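Local coordinates for SusD superfamily protein (Bacteroides fragilis, PDB 3L22) that probably binds glycans at the outer membrane, as in other members of the SusD family of sugar-binding lipoproteins, and can bind zinc ions, at residues Val48-Arg52 against Tyr130-Leu134; Met72-Ile76 against Lys423-Pro429; Ile381-Lys385 against Asp398-Glu404. All coordinates share one frame; numbering follows the deposited sequence.

How the contacts relate
From the N terminus, the chain first runs through helix 44-52 and then the loop 72-76 before helix 113-131 and the turn after it return to helix 44-52 and close contact 1. Contact 2 closes a far longer loop of 346 residues, pairing 72-76 with 423-429 near the C terminus; its segments alternate with those of contact 1, so the two cross. Contact 3, a short helix-to-helix return within 381-404, is nested inside the loop of contact 2 and follows contact 1 in series. Leu134 with Trp426 and Arg52 with Tyr424 join contacts 1 and 2, tying N-terminal helices to the C-terminal part; Tyr424 with Glu404 connects two C-terminal segments.

Contact 1 (Val48-Arg52 against Tyr130-Leu134); sequences VFDNR and YLNNL
Phe49 pushes its ring from helix 44-52 into a hollow formed by Tyr130, Asn133 and Leu134, where helix 113-131 of the helical SusD fold gives way to a turn. Its first torsion (chi1 -62°) sets CG anti to the carbonyl carbon and sends the ring across the gap. There the outer end of the ring is received on two fronts: CE2 lies 3.5 Å from CD1 of Tyr130, and CZ lies 3.8 Å from CG of Leu134. The two aromatic rings meet obliquely, their planes at 34° and their centroids 5.5 Å apart. Near the plane of the Phe49 ring, at its edge, sits the carbonyl oxygen of Asn133.

Leu134 supplies the reciprocal bump. Its CD2 methyl enters a notch lined by three residues of the facing helix, touching CG1 of Val48 at 3.8 Å, CE1 of Phe49 and, at 3.6 Å, CD of Arg52. The bend of the arginine at chi3 (51°) turns NE back toward the turn while the aliphatic part of the chain closes one side of the notch. The interlock is buried, with Ile397 of helix 395-401 and Met41 against the aromatic pair. The guanidinium of Arg52 is held beyond it by a hydrogen bond from NH2 to Tyr424 O. No direct hydrogen bond joins the two segments; a water bridges them instead, accepting from Arg52 NE at 2.8 Å in the guanidinium plane and donating to Asn133 O at 2.9 Å.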
loop_
_atom_site.group_PDB
_atom_site.type_symbol
_atom_site.label_atom_id
_atom_site.label_comp_id
_atom_site.label_asym_id
_atom_site.label_seq_id
_atom_site.Cartn_x
_atom_site.Cartn_y
_atom_site.Cartn_z
ATOM N N VAL A 48 -7.190 1.910 -5.939
ATOM C CA VAL A 48 -7.975 0.714 -5.708
ATOM C C VAL A 48 -8.156 0.421 -4.226
ATOM O O VAL A 48 -9.262 0.107 -3.810
ATOM C CB VAL A 48 -7.377 -0.525 -6.450
ATOM C CG1 VAL A 48 -7.800 -1.848 -5.775
ATOM C CG2 VAL A 48 -7.774 -0.462 -7.896
ATOM N N PHE A 49 -7.093 0.556 -3.433
ATOM C CA PHE A 49 -7.195 0.229 -2.005
ATOM C C PHE A 49 -8.040 1.219 -1.195
ATOM O O PHE A 49 -8.677 0.802 -0.218
ATOM C CB PHE A 49 -5.824 -0.095 -1.409
ATOM C CG PHE A 49 -5.206 -1.294 -2.068
ATOM C CD1 PHE A 49 -5.716 -2.575 -1.820
ATOM C CD2 PHE A 49 -4.196 -1.156 -2.999
ATOM C CE1 PHE A 49 -5.188 -3.700 -2.456
ATOM C CE2 PHE A 49 -3.659 -2.285 -3.634
ATOM C CZ PHE A 49 -4.166 -3.553 -3.354
ATOM N N ASP A 50 -8.123 2.478 -1.619
ATOM C CA ASP A 50 -9.065 3.406 -1.013
ATOM C C ASP A 50 -10.469 3.168 -1.482
ATOM O O ASP A 50 -11.396 3.250 -0.678
ATOM C CB ASP A 50 -8.644 4.838 -1.236
ATOM C CG ASP A 50 -7.377 5.169 -0.437
ATOM O OD1 ASP A 50 -7.470 5.179 0.833
ATOM O OD2 ASP A 50 -6.298 5.302 -1.059
ATOM N N ASN A 51 -10.643 2.884 -2.770
ATOM C CA ASN A 51 -11.964 2.548 -3.294
ATOM C C ASN A 51 -12.569 1.284 -2.670
ATOM O O ASN A 51 -13.785 1.204 -2.462
ATOM C CB ASN A 51 -11.916 2.403 -4.816
ATOM C CG ASN A 51 -12.096 3.750 -5.535
ATOM O OD1 ASN A 51 -13.213 4.115 -5.888
ATOM N ND2 ASN A 51 -11.002 4.502 -5.709
ATOM N N ARG A 52 -11.739 0.300 -2.358
ATOM C CA ARG A 52 -12.220 -0.895 -1.673
ATOM C C ARG A 52 -12.684 -0.605 -0.273
ATOM O O ARG A 52 -13.611 -1.259 0.203
ATOM C CB ARG A 52 -11.192 -2.033 -1.734
ATOM C CG ARG A 52 -11.107 -2.605 -3.133
ATOM C CD ARG A 52 -10.082 -3.739 -3.344
ATOM N NE ARG A 52 -10.136 -4.866 -2.413
ATOM C CZ ARG A 52 -10.999 -5.882 -2.437
ATOM N NH1 ARG A 52 -11.975 -5.965 -3.345
ATOM N NH2 ARG A 52 -10.878 -6.850 -1.523
ATOM N N TYR A 130 0.826 -6.619 -2.949
ATOM C CA TYR A 130 -0.412 -6.014 -3.426
ATOM C C TYR A 130 -1.338 -7.023 -4.151
ATOM O O TYR A 130 -2.545 -7.012 -3.911
ATOM C CB TYR A 130 -0.122 -4.761 -4.251
ATOM C CG TYR A 130 0.345 -3.588 -3.394
ATOM C CD1 TYR A 130 -0.475 -3.065 -2.402
ATOM C CD2 TYR A 130 1.578 -2.989 -3.613
ATOM C CE1 TYR A 130 -0.079 -1.981 -1.633
ATOM C CE2 TYR A 130 2.001 -1.920 -2.849
ATOM C CZ TYR A 130 1.162 -1.404 -1.873
ATOM O OH TYR A 130 1.555 -0.342 -1.112
ATOM N N LEU A 131 -0.785 -7.929 -4.950
ATOM C CA LEU A 131 -1.589 -8.985 -5.564
ATOM C C LEU A 131 -2.255 -9.870 -4.487
ATOM O O LEU A 131 -3.431 -10.244 -4.610
ATOM C CB LEU A 131 -0.751 -9.844 -6.502
ATOM C CG LEU A 131 -0.125 -9.218 -7.757
ATOM C CD1 LEU A 131 0.751 -10.255 -8.458
ATOM C CD2 LEU A 131 -1.259 -8.666 -8.695
ATOM N N ASN A 132 -1.543 -10.102 -3.385
ATOM C CA ASN A 132 -2.024 -10.977 -2.323
ATOM C C ASN A 132 -3.157 -10.331 -1.525
ATOM O O ASN A 132 -3.770 -10.996 -0.701
ATOM C CB ASN A 132 -0.891 -11.354 -1.345
ATOM C CG ASN A 132 -0.907 -12.819 -0.934
ATOM O OD1 ASN A 132 -1.393 -13.672 -1.668
ATOM N ND2 ASN A 132 -0.348 -13.118 0.261
ATOM N N ASN A 133 -3.371 -9.031 -1.719
ATOM C CA ASN A 133 -4.462 -8.299 -1.076
ATOM C C ASN A 133 -5.607 -7.941 -2.025
ATOM O O ASN A 133 -6.459 -7.096 -1.676
ATOM C CB ASN A 133 -3.895 -7.048 -0.402
ATOM C CG ASN A 133 -3.193 -7.363 0.899
ATOM O OD1 ASN A 133 -3.864 -7.579 1.917
ATOM N ND2 ASN A 133 -1.850 -7.419 0.879
ATOM N N LEU A 134 -5.681 -8.639 -3.168
ATOM C CA LEU A 134 -6.790 -8.516 -4.129
ATOM C C LEU A 134 -7.433 -9.861 -4.510
ATOM O O LEU A 134 -8.656 -9.988 -4.471
ATOM C CB LEU A 134 -6.344 -7.783 -5.390
ATOM C CG LEU A 134 -6.017 -6.297 -5.179
ATOM C CD1 LEU A 134 -5.227 -5.734 -6.376
ATOM C CD2 LEU A 134 -7.316 -5.506 -4.886
HETATM O O HOH W 1 -8.135 -5.107 -0.443
#

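Contact 2 (Met72-Ile76 against Lys423-Pro429); sequences MNVGI and KYTWPIP
With chi1 at 168°, Val74 holds CG1 anti to its own nitrogen, and the indole of Trp426, set by chi1 -80°, comes underneath it. CG1 consequently stands over the five-membered ring, 3.9 Å from the centroid and 2° off the normal, a CH-pi contact; CG2 of Val74 reaches NE1 of Trp426 at 3.5 Å. Lys423 bends at chi2 and is then extended to its amine, so its aliphatic chain runs alongside the backbone of 72-74, with CB only 3.2 Å from Met72 O. The amine NZ ends 3.1 Å from Val74 O, hydrogen-bonded from above the carbonyl plane.

That same carbonyl oxygen accepts a second bond, from a water at 2.7 Å that also donates to Thr425 O, while CD of Pro427 packs against it at 3.3 Å. Farther along, CG2 of Ile76 meets CG of Pro427 at 3.9 Å. Met72, a selenomethionine closing helix 67-70 in a Schellman motif, folds its CE toward the carbonyl oxygens of Lys423 and Tyr424.

These two loops join sequence-distant parts of the SusD fold, with Asn81 ND2 bonding to both Gly75 O and Pro427 O. The ammonium would probably polarise the Val74 carbonyl. Val74 is thus held at its backbone oxygen by Lys423 and the water, and at its side chain by the indole face.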
loop_
_atom_site.group_PDB
_atom_site.type_symbol
_atom_site.label_atom_id
_atom_site.label_comp_id
_atom_site.label_asym_id
_atom_site.label_seq_id
_atom_site.Cartn_x
_atom_site.Cartn_y
_atom_site.Cartn_z
HETATM N N MSE A 72 -17.538 -2.990 -5.258
HETATM C CA MSE A 72 -17.224 -4.397 -4.963
HETATM C C MSE A 72 -17.843 -5.285 -6.042
HETATM O O MSE A 72 -18.488 -6.290 -5.758
HETATM C CB MSE A 72 -17.688 -4.816 -3.559
HETATM C CG MSE A 72 -17.239 -3.906 -2.466
HETATM SE SE MSE A 72 -15.303 -3.767 -2.273
HETATM C CE MSE A 72 -14.942 -5.528 -1.533
ATOM N N ASN A 73 -17.596 -4.903 -7.294
ATOM C CA ASN A 73 -18.239 -5.536 -8.418
ATOM C C ASN A 73 -17.254 -5.828 -9.550
ATOM O O ASN A 73 -17.656 -5.886 -10.687
ATOM C CB ASN A 73 -19.379 -4.646 -8.920
ATOM C CG ASN A 73 -20.343 -5.381 -9.836
ATOM O OD1 ASN A 73 -20.726 -6.509 -9.555
ATOM N ND2 ASN A 73 -20.731 -4.747 -10.938
ATOM N N VAL A 74 -15.985 -6.044 -9.233
ATOM C CA VAL A 74 -14.965 -6.208 -10.267
ATOM C C VAL A 74 -15.021 -7.627 -10.826
ATOM O O VAL A 74 -15.063 -8.612 -10.051
ATOM C CB VAL A 74 -13.541 -5.892 -9.756
ATOM C CG1 VAL A 74 -12.515 -6.366 -10.771
ATOM C CG2 VAL A 74 -13.416 -4.382 -9.490
ATOM N N GLY A 75 -15.070 -7.707 -12.164
ATOM C CA GLY A 75 -15.139 -8.962 -12.911
ATOM C C GLY A 75 -13.862 -9.239 -13.693
ATOM O O GLY A 75 -12.869 -8.519 -13.566
ATOM N N ILE A 76 -13.898 -10.286 -14.501
ATOM C CA ILE A 76 -12.697 -10.733 -15.221
ATOM C C ILE A 76 -12.229 -9.791 -16.331
ATOM O O ILE A 76 -11.091 -9.932 -16.784
ATOM C CB ILE A 76 -12.832 -12.178 -15.764
ATOM C CG1 ILE A 76 -13.944 -12.305 -16.851
ATOM C CG2 ILE A 76 -13.087 -13.174 -14.582
ATOM C CD1 ILE A 76 -14.079 -13.758 -17.466
ATOM N N LYS A 423 -17.590 -11.666 -4.404
ATOM C CA LYS A 423 -17.051 -10.324 -4.649
ATOM C C LYS A 423 -16.189 -9.729 -3.522
ATOM O O LYS A 423 -15.774 -8.558 -3.602
ATOM C CB LYS A 423 -18.177 -9.350 -5.044
ATOM C CG LYS A 423 -18.931 -9.704 -6.357
ATOM C CD LYS A 423 -18.041 -9.661 -7.582
ATOM C CE LYS A 423 -18.786 -9.996 -8.908
ATOM N NZ LYS A 423 -17.680 -10.231 -9.915
ATOM N N TYR A 424 -15.896 -10.518 -2.479
ATOM C CA TYR A 424 -14.917 -10.100 -1.487
ATOM C C TYR A 424 -13.537 -9.909 -2.135
ATOM O O TYR A 424 -12.757 -9.023 -1.725
ATOM C CB TYR A 424 -14.802 -11.132 -0.371
ATOM C CG TYR A 424 -14.144 -10.639 0.915
ATOM C CD1 TYR A 424 -14.797 -9.753 1.745
ATOM C CD2 TYR A 424 -12.920 -11.117 1.334
ATOM C CE1 TYR A 424 -14.253 -9.344 2.924
ATOM C CE2 TYR A 424 -12.360 -10.698 2.559
ATOM C CZ TYR A 424 -13.024 -9.793 3.326
ATOM O OH TYR A 424 -12.507 -9.379 4.529
ATOM N N THR A 425 -13.242 -10.757 -3.118
ATOM C CA THR A 425 -11.983 -10.740 -3.816
ATOM C C THR A 425 -12.221 -10.415 -5.294
ATOM O O THR A 425 -13.346 -10.450 -5.782
ATOM C CB THR A 425 -11.304 -12.098 -3.731
ATOM O OG1 THR A 425 -12.124 -13.060 -4.403
ATOM C CG2 THR A 425 -11.050 -12.515 -2.261
ATOM N N TRP A 426 -11.133 -10.080 -5.974
ATOM C CA TRP A 426 -11.121 -9.928 -7.402
ATOM C C TRP A 426 -10.906 -11.318 -8.026
ATOM O O TRP A 426 -10.148 -12.121 -7.483
ATOM C CB TRP A 426 -9.960 -9.015 -7.791
ATOM C CG TRP A 426 -10.203 -7.552 -7.634
ATOM C CD1 TRP A 426 -11.244 -6.933 -6.987
ATOM C CD2 TRP A 426 -9.397 -6.517 -8.176
ATOM N NE1 TRP A 426 -11.119 -5.566 -7.100
ATOM C CE2 TRP A 426 -10.001 -5.289 -7.840
ATOM C CE3 TRP A 426 -8.235 -6.504 -8.952
ATOM C CZ2 TRP A 426 -9.453 -4.057 -8.214
ATOM C CZ3 TRP A 426 -7.688 -5.250 -9.334
ATOM C CH2 TRP A 426 -8.299 -4.070 -8.970
ATOM N N PRO A 427 -11.565 -11.607 -9.140
ATOM C CA PRO A 427 -11.303 -12.875 -9.801
ATOM C C PRO A 427 -10.056 -12.759 -10.682
ATOM O O PRO A 427 -9.696 -11.658 -11.114
ATOM C CB PRO A 427 -12.552 -13.071 -10.658
ATOM C CG PRO A 427 -12.930 -11.633 -11.053
ATOM C CD PRO A 427 -12.609 -10.821 -9.832
ATOM N N ILE A 428 -9.407 -13.890 -10.950
ATOM C CA ILE A 428 -8.286 -13.933 -11.856
ATOM C C ILE A 428 -8.754 -13.389 -13.216
ATOM O O ILE A 428 -9.763 -13.846 -13.718
ATOM C CB ILE A 428 -7.720 -15.362 -12.042
ATOM C CG1 ILE A 428 -7.215 -15.950 -10.706
ATOM C CG2 ILE A 428 -6.605 -15.330 -13.108
ATOM C CD1 ILE A 428 -6.164 -15.111 -9.964
ATOM N N PRO A 429 -8.039 -12.382 -13.789
ATOM C CA PRO A 429 -8.591 -11.701 -14.969
ATOM C C PRO A 429 -8.501 -12.487 -16.245
ATOM O O PRO A 429 -7.646 -13.352 -16.379
ATOM C CB PRO A 429 -7.722 -10.435 -15.103
ATOM C CG PRO A 429 -6.441 -10.832 -14.448
ATOM C CD PRO A 429 -6.877 -11.659 -13.263
HETATM O O HOH W 2 -14.633 -8.412 -7.426
#

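Contact 3 (Ile381-Lys385 against Asp398-Glu404); sequences IYNEK and DIMRRGE. With EDO (1,2-ethanediol), chain B.
A salt-bridge network and a cation-pi stack join helix 374-388 to the C-terminal end of helix 395-401 in the SusD-family region. Arg402 lays its guanidinium flat on the Tyr382 ring, CZ standing 3.7 Å from the centroid with the planes at 16°. Bending at chi3 (-75°) brings the group over the ring, and Glu404 helps to fix its rotation: OE2 accepts from Arg402 NE at 2.8 Å, nearly in the guanidinium plane. A water joins Arg402 NH2 to Tyr382 O.

Beside this stack, Lys385 NZ meets the syn lone pair of Asp398 OD2 at 2.8 Å and makes a weak bond to OD1. Arg401 NH2 approaches OD1 of Asp398 from above the carboxylate plane at 3.1 Å. A molecule of 1,2-ethanediol, probably from the crystallisation liquor, bridges the two cationic side chains, its O1 accepting from Lys385 NZ at 2.6 Å and its O2 from Arg401 NE.

Helix 327-339 supplies further acids: Asp333 pairs with Lys385, and Glu336 with both Arg401 and Arg402. Gly403 ends helix 395-401 in a Schellman motif, from which the chain leads into strand 406-409, whose Phe406 touches Ile399 and Met400.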
loop_
_atom_site.group_PDB
_atom_site.type_symbol
_atom_site.label_atom_id
_atom_site.label_comp_id
_atom_site.label_asym_id
_atom_site.label_seq_id
_atom_site.Cartn_x
_atom_site.Cartn_y
_atom_site.Cartn_z
ATOM N N ILE A 381 -7.469 2.328 17.835
ATOM C CA ILE A 381 -6.316 2.187 16.937
ATOM C C ILE A 381 -6.781 2.070 15.479
ATOM O O ILE A 381 -6.249 2.780 14.605
ATOM C CB ILE A 381 -5.423 0.979 17.331
ATOM C CG1 ILE A 381 -4.779 1.227 18.712
ATOM C CG2 ILE A 381 -4.351 0.711 16.211
ATOM C CD1 ILE A 381 -4.244 -0.032 19.427
ATOM N N TYR A 382 -7.805 1.238 15.225
ATOM C CA TYR A 382 -8.342 1.115 13.864
ATOM C C TYR A 382 -8.860 2.444 13.307
ATOM O O TYR A 382 -8.581 2.776 12.162
ATOM C CB TYR A 382 -9.460 0.083 13.774
ATOM C CG TYR A 382 -9.123 -1.316 14.262
ATOM C CD1 TYR A 382 -7.824 -1.798 14.274
ATOM C CD2 TYR A 382 -10.128 -2.160 14.725
ATOM C CE1 TYR A 382 -7.529 -3.100 14.756
ATOM C CE2 TYR A 382 -9.838 -3.494 15.185
ATOM C CZ TYR A 382 -8.537 -3.916 15.203
ATOM O OH TYR A 382 -8.235 -5.171 15.659
ATOM N N ASN A 383 -9.589 3.196 14.149
ATOM C CA ASN A 383 -10.125 4.482 13.744
ATOM C C ASN A 383 -9.032 5.527 13.499
ATOM O O ASN A 383 -9.113 6.265 12.539
ATOM C CB ASN A 383 -11.118 5.017 14.774
ATOM C CG ASN A 383 -12.460 4.320 14.707
ATOM O OD1 ASN A 383 -12.858 3.809 13.656
ATOM N ND2 ASN A 383 -13.163 4.295 15.829
ATOM N N GLU A 384 -8.020 5.567 14.352
ATOM C CA GLU A 384 -6.898 6.478 14.133
ATOM C C GLU A 384 -6.191 6.209 12.797
ATOM O O GLU A 384 -5.843 7.129 12.057
ATOM C CB GLU A 384 -5.900 6.409 15.294
ATOM C CG GLU A 384 -5.036 7.681 15.444
ATOM C CD GLU A 384 -5.821 8.907 15.928
ATOM O OE1 GLU A 384 -6.780 8.771 16.738
ATOM O OE2 GLU A 384 -5.431 10.022 15.537
ATOM N N LYS A 385 -6.007 4.935 12.493
ATOM C CA LYS A 385 -5.394 4.493 11.244
ATOM C C LYS A 385 -6.280 4.915 10.044
ATOM O O LYS A 385 -5.779 5.379 9.038
ATOM C CB LYS A 385 -5.207 2.974 11.302
ATOM C CG LYS A 385 -4.477 2.342 10.118
ATOM C CD LYS A 385 -2.990 2.307 10.322
ATOM C CE LYS A 385 -2.260 1.538 9.196
ATOM N NZ LYS A 385 -2.582 0.096 9.278
ATOM N N ASP A 398 -6.423 -3.095 5.252
ATOM C CA ASP A 398 -6.650 -3.355 6.679
ATOM C C ASP A 398 -7.954 -4.133 6.891
ATOM O O ASP A 398 -8.000 -5.108 7.675
ATOM C CB ASP A 398 -6.643 -2.049 7.487
ATOM C CG ASP A 398 -5.235 -1.497 7.759
ATOM O OD1 ASP A 398 -4.200 -2.205 7.555
ATOM O OD2 ASP A 398 -5.152 -0.335 8.226
ATOM N N ILE A 399 -8.996 -3.767 6.141
ATOM C CA ILE A 399 -10.293 -4.458 6.249
ATOM C C ILE A 399 -10.134 -5.944 5.860
ATOM O O ILE A 399 -10.582 -6.877 6.557
ATOM C CB ILE A 399 -11.343 -3.798 5.327
ATOM C CG1 ILE A 399 -11.726 -2.405 5.870
ATOM C CG2 ILE A 399 -12.589 -4.674 5.194
ATOM C CD1 ILE A 399 -12.530 -1.463 4.886
HETATM N N MSE A 400 -9.503 -6.140 4.707
HETATM C CA MSE A 400 -9.371 -7.467 4.176
HETATM C C MSE A 400 -8.464 -8.351 5.039
HETATM O O MSE A 400 -8.839 -9.482 5.318
HETATM C CB MSE A 400 -8.833 -7.449 2.766
HETATM C CG MSE A 400 -9.116 -8.746 2.023
HETATM SE SE MSE A 400 -8.314 -8.494 0.300
HETATM C CE MSE A 400 -9.347 -9.822 -0.699
ATOM N N ARG A 401 -7.314 -7.863 5.477
ATOM C CA ARG A 401 -6.401 -8.745 6.236
ATOM C C ARG A 401 -7.031 -9.181 7.535
ATOM O O ARG A 401 -6.856 -10.332 7.965
ATOM C CB ARG A 401 -5.019 -8.141 6.446
ATOM C CG ARG A 401 -4.941 -6.965 7.389
ATOM C CD ARG A 401 -3.488 -6.654 7.686
ATOM N NE ARG A 401 -3.399 -5.348 8.342
ATOM C CZ ARG A 401 -3.595 -5.095 9.627
ATOM N NH1 ARG A 401 -3.876 -6.048 10.509
ATOM N NH2 ARG A 401 -3.507 -3.852 10.041
ATOM N N ARG A 402 -7.846 -8.304 8.121
ATOM C CA ARG A 402 -8.585 -8.679 9.313
ATOM C C ARG A 402 -9.833 -9.538 9.060
ATOM O O ARG A 402 -10.488 -9.892 9.993
ATOM C CB ARG A 402 -8.910 -7.457 10.155
ATOM C CG ARG A 402 -7.665 -6.803 10.771
ATOM C CD ARG A 402 -8.032 -5.858 11.891
ATOM N NE ARG A 402 -8.591 -4.581 11.433
ATOM C CZ ARG A 402 -7.903 -3.451 11.255
ATOM N NH1 ARG A 402 -6.586 -3.404 11.417
ATOM N NH2 ARG A 402 -8.547 -2.340 10.878
ATOM N N GLY A 403 -10.152 -9.874 7.808
ATOM C CA GLY A 403 -11.320 -10.681 7.509
ATOM C C GLY A 403 -12.633 -9.987 7.845
ATOM O O GLY A 403 -13.625 -10.656 8.080
ATOM N N GLU A 404 -12.644 -8.653 7.839
ATOM C CA GLU A 404 -13.837 -7.899 8.134
ATOM C C GLU A 404 -14.706 -7.749 6.907
ATOM O O GLU A 404 -14.225 -7.806 5.760
ATOM C CB GLU A 404 -13.481 -6.501 8.666
ATOM C CG GLU A 404 -12.698 -6.497 10.013
ATOM C CD GLU A 404 -12.065 -5.142 10.385
ATOM O OE1 GLU A 404 -12.280 -4.112 9.672
ATOM O OE2 GLU A 404 -11.386 -5.107 11.445
HETATM C C1 EDO B . -0.963 -1.937 7.362
HETATM O O1 EDO B . -0.783 -0.545 7.509
HETATM C C2 EDO B . -1.645 -2.321 6.038
HETATM O O2 EDO B . -1.879 -3.759 6.172
HETATM O O HOH W 3 -7.835 0.618 10.551
#